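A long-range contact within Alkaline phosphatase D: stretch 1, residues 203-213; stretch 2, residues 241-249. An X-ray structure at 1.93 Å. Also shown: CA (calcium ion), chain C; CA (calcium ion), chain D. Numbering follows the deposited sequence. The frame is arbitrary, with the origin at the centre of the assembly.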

# COMPACT_ATOMS: atom_id res chain seq x y z
N PRO A 203 13.57 -4.50 -0.69
CA PRO A 203 12.56 -5.39 -0.12
C PRO A 203 11.28 -4.62 0.15
O PRO A 203 11.36 -3.48 0.60
CB PRO A 203 13.17 -5.86 1.19
CG PRO A 203 14.16 -4.80 1.55
CD PRO A 203 14.60 -4.14 0.30
N TRP A 204 10.13 -5.25 -0.14
CA TRP A 204 8.83 -4.64 0.03
C TRP A 204 8.04 -5.36 1.13
O TRP A 204 8.13 -6.59 1.30
CB TRP A 204 8.00 -4.69 -1.25
CG TRP A 204 8.40 -3.73 -2.33
CD1 TRP A 204 9.67 -3.40 -2.72
CD2 TRP A 204 7.52 -3.00 -3.20
NE1 TRP A 204 9.63 -2.52 -3.75
CE2 TRP A 204 8.33 -2.26 -4.08
CE3 TRP A 204 6.12 -2.90 -3.32
CZ2 TRP A 204 7.81 -1.43 -5.05
CZ3 TRP A 204 5.60 -2.08 -4.26
CH2 TRP A 204 6.43 -1.36 -5.14
N VAL A 205 7.26 -4.56 1.87
CA VAL A 205 6.27 -5.04 2.83
C VAL A 205 4.93 -4.55 2.30
O VAL A 205 4.63 -3.36 2.32
CB VAL A 205 6.55 -4.53 4.25
CG1 VAL A 205 5.52 -5.07 5.27
CG2 VAL A 205 7.95 -4.99 4.67
N VAL A 206 4.14 -5.48 1.76
CA VAL A 206 2.88 -5.09 1.12
C VAL A 206 1.68 -5.43 2.01
O VAL A 206 1.69 -6.41 2.76
CB VAL A 206 2.74 -5.80 -0.27
CG1 VAL A 206 3.91 -5.38 -1.21
CG2 VAL A 206 2.71 -7.32 -0.10
N THR A 207 0.64 -4.60 1.90
CA THR A 207 -0.68 -4.93 2.41
C THR A 207 -1.69 -4.36 1.45
O THR A 207 -1.37 -3.41 0.73
CB THR A 207 -0.90 -4.42 3.85
OG1 THR A 207 -2.16 -4.90 4.32
CG2 THR A 207 -0.80 -2.85 3.94
N TRP A 208 -2.88 -4.95 1.38
CA TRP A 208 -3.82 -4.60 0.31
C TRP A 208 -4.86 -3.63 0.84
O TRP A 208 -4.98 -3.47 2.04
CB TRP A 208 -4.53 -5.86 -0.24
CG TRP A 208 -5.08 -6.78 0.78
CD1 TRP A 208 -5.75 -6.45 1.93
CD2 TRP A 208 -5.04 -8.21 0.74
NE1 TRP A 208 -6.11 -7.60 2.61
CE2 TRP A 208 -5.69 -8.69 1.90
CE3 TRP A 208 -4.53 -9.14 -0.17
CZ2 TRP A 208 -5.82 -10.04 2.18
CZ3 TRP A 208 -4.64 -10.48 0.10
CH2 TRP A 208 -5.30 -10.93 1.27
N ASP A 209 -5.60 -3.01 -0.06
CA ASP A 209 -6.83 -2.31 0.30
C ASP A 209 -7.97 -2.94 -0.51
O ASP A 209 -8.00 -4.17 -0.63
CB ASP A 209 -6.72 -0.78 0.10
CG ASP A 209 -7.89 -0.02 0.76
OD1 ASP A 209 -8.34 -0.44 1.86
OD2 ASP A 209 -8.38 0.99 0.13
N ASP A 210 -8.87 -2.15 -1.07
CA ASP A 210 -10.09 -2.73 -1.69
C ASP A 210 -9.91 -3.21 -3.11
O ASP A 210 -10.44 -4.26 -3.47
CB ASP A 210 -11.32 -1.80 -1.62
CG ASP A 210 -11.05 -0.39 -2.08
OD1 ASP A 210 -9.87 0.05 -2.06
OD2 ASP A 210 -12.03 0.30 -2.47
N HIS A 211 -9.16 -2.45 -3.92
CA HIS A 211 -9.11 -2.71 -5.34
C HIS A 211 -8.31 -3.93 -5.77
O HIS A 211 -8.43 -4.35 -6.92
CB HIS A 211 -8.69 -1.47 -6.09
CG HIS A 211 -9.76 -0.43 -6.20
ND1 HIS A 211 -10.88 -0.60 -6.99
CD2 HIS A 211 -9.85 0.81 -5.67
CE1 HIS A 211 -11.61 0.51 -6.95
NE2 HIS A 211 -11.01 1.37 -6.14
N GLU A 212 -7.57 -4.54 -4.84
CA GLU A 212 -7.02 -5.87 -5.10
C GLU A 212 -8.15 -6.93 -5.27
O GLU A 212 -7.88 -8.02 -5.77
CB GLU A 212 -6.13 -6.29 -3.95
CG GLU A 212 -4.74 -5.65 -4.03
CD GLU A 212 -4.58 -4.31 -3.29
OE1 GLU A 212 -5.57 -3.65 -2.88
OE2 GLU A 212 -3.38 -3.91 -3.15
N VAL A 213 -9.37 -6.62 -4.79
CA VAL A 213 -10.56 -7.46 -5.03
C VAL A 213 -11.60 -6.69 -5.79
O VAL A 213 -11.83 -6.95 -6.97
CB VAL A 213 -11.14 -8.05 -3.75
CG1 VAL A 213 -12.21 -9.16 -4.13
CG2 VAL A 213 -10.06 -8.62 -2.85
N ALA A 241 -4.30 -14.83 -6.34
CA ALA A 241 -3.51 -14.09 -7.34
C ALA A 241 -2.56 -13.09 -6.67
O ALA A 241 -1.42 -12.89 -7.14
CB ALA A 241 -4.39 -13.36 -8.31
N TYR A 242 -3.00 -12.50 -5.56
CA TYR A 242 -2.16 -11.57 -4.81
C TYR A 242 -0.97 -12.31 -4.21
O TYR A 242 0.17 -11.90 -4.40
CB TYR A 242 -2.98 -10.90 -3.71
CG TYR A 242 -2.30 -9.77 -2.98
CD1 TYR A 242 -2.36 -8.48 -3.46
CD2 TYR A 242 -1.64 -9.99 -1.78
CE1 TYR A 242 -1.74 -7.42 -2.77
CE2 TYR A 242 -1.05 -8.94 -1.08
CZ TYR A 242 -1.11 -7.67 -1.57
OH TYR A 242 -0.53 -6.65 -0.86
N TYR A 243 -1.22 -13.41 -3.51
CA TYR A 243 -0.17 -14.24 -3.01
C TYR A 243 0.83 -14.61 -4.12
O TYR A 243 2.04 -14.49 -3.93
CB TYR A 243 -0.69 -15.52 -2.33
CG TYR A 243 0.43 -16.44 -1.95
CD1 TYR A 243 1.16 -16.24 -0.78
CD2 TYR A 243 0.85 -17.47 -2.81
CE1 TYR A 243 2.23 -17.05 -0.44
CE2 TYR A 243 1.92 -18.28 -2.48
CZ TYR A 243 2.61 -18.06 -1.29
OH TYR A 243 3.68 -18.87 -0.95
N GLU A 244 0.32 -15.10 -5.25
CA GLU A 244 1.16 -15.57 -6.36
C GLU A 244 2.11 -14.45 -6.82
O GLU A 244 3.19 -14.74 -7.28
CB GLU A 244 0.30 -16.09 -7.52
CG GLU A 244 -0.39 -17.42 -7.17
CD GLU A 244 -1.46 -17.87 -8.13
OE1 GLU A 244 -1.89 -17.05 -8.97
OE2 GLU A 244 -1.90 -19.06 -8.01
N HIS A 245 1.69 -13.19 -6.71
CA HIS A 245 2.48 -12.09 -7.25
C HIS A 245 3.22 -11.26 -6.21
O HIS A 245 3.88 -10.30 -6.57
CB HIS A 245 1.62 -11.20 -8.15
CG HIS A 245 1.21 -11.89 -9.40
ND1 HIS A 245 0.14 -12.76 -9.45
CD2 HIS A 245 1.76 -11.90 -10.64
CE1 HIS A 245 0.05 -13.27 -10.67
NE2 HIS A 245 1.02 -12.76 -11.40
N MET A 246 3.15 -11.63 -4.94
CA MET A 246 3.75 -10.82 -3.88
C MET A 246 4.77 -11.59 -3.07
O MET A 246 4.60 -12.79 -2.80
CB MET A 246 2.66 -10.30 -2.95
CG MET A 246 1.76 -9.27 -3.55
SD MET A 246 2.66 -7.80 -4.13
CE MET A 246 1.39 -6.76 -4.74
N PRO A 247 5.83 -10.90 -2.62
CA PRO A 247 6.90 -11.57 -1.86
C PRO A 247 6.53 -11.75 -0.39
O PRO A 247 7.07 -11.08 0.49
CB PRO A 247 8.07 -10.61 -2.02
CG PRO A 247 7.43 -9.28 -2.07
CD PRO A 247 6.14 -9.49 -2.85
N LEU A 248 5.62 -12.68 -0.15
CA LEU A 248 5.10 -13.01 1.17
C LEU A 248 5.63 -14.34 1.67
O LEU A 248 6.00 -15.21 0.89
CB LEU A 248 3.57 -13.08 1.09
CG LEU A 248 2.87 -11.77 0.67
CD1 LEU A 248 1.37 -11.97 0.49
CD2 LEU A 248 3.10 -10.63 1.68
N ARG A 249 5.64 -14.53 2.98
CA ARG A 249 6.04 -15.80 3.58
C ARG A 249 4.92 -16.84 3.53
O ARG A 249 3.80 -16.50 3.22
CB ARG A 249 6.50 -15.57 5.02
CG ARG A 249 7.79 -14.80 5.05
CD ARG A 249 8.32 -14.58 6.42
NE ARG A 249 9.55 -13.77 6.36
CZ ARG A 249 10.79 -14.26 6.30
NH1 ARG A 249 11.03 -15.56 6.27
NH2 ARG A 249 11.82 -13.43 6.25
CA CA C . -8.58 2.03 -1.90
CA CA D . -12.55 2.48 -2.93
O HOH W 1 -0.82 -4.38 -1.92
O HOH W 2 -6.06 2.26 -1.44
O HOH W 3 -13.10 4.55 -3.52
O HOH W 4 -11.86 3.16 -0.78

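Tyr242 carries this contact. It sits on the helix of the second stretch with its CA-to-CB bond directed toward the first, and its t rotamer (chi1 -171°) sends the ring out among Val206, Trp208 and Glu212. Of all the residues in the two stretches it has the most surface covered by its opposite number, and the first rule to read here is that one long, flat side chain can serve several neighbours at once.

Trp208 meets the ring over one face. The two form an edge-to-face pair, the edge of the indole toward the face of the tyrosine, with the six-membered ring centroid of Trp208 4.8 Å from the ring centroid of Tyr242 and the planes at 60°. Trp208 CE3 comes within 3.4 Å of Tyr242 CD2. Farther along the first stretch, the aliphatic part of Glu212 packs against the same ring, Glu212 CG lying 3.7 Å from Tyr242 CE1.

The second centre is Val206, at the end of the strand and also directed toward its partners. With an m rotamer (chi1 -60°), Val206 lays both methyls near Met246 SD, CG1 at 4.0 Å and CG2 at 4.1 Å; Val206 CG2 also lies 3.8 Å from Leu248 CD2 and 4.1 Å from Tyr242 CZ. Leu248 starts out sideways, yet the end of its side chain comes nearer and so reaches the valine. A small branched residue thus ties the helix tyrosine to the loop that follows it. Beyond it the packing loosens, with Trp204 O 4.4 Å from Pro247 CG.

No direct hydrogen bond crosses between the stretches; water does the polar work. The tyrosine hydroxyl, close to apolar Val206 CG2 at 3.4 Å, finds its polar partner in water 1, which accepts from Tyr242 OH at 2.5 Å. The same water donates to Thr207 O and to Glu212 OE2, each 2.9 Å from its oxygen. Both of its donated bonds therefore go to the first stretch, and the bond it accepts comes from the second, so a buried hydroxyl is satisfied without breaking the apolar packing.

Glu212 also braces its own loop: Asp209 N donates to Glu212 OE1 at 2.9 Å. That loop holds metal as well, since Asp209 OD2 and Asp210 OD1 bind the calcium of chain C at 2.3 and 2.4 Å, and Asp210 OD2 binds the calcium of chain D at 2.3 Å. Glu212 thus links the tyrosine's surroundings to a calcium-binding turn.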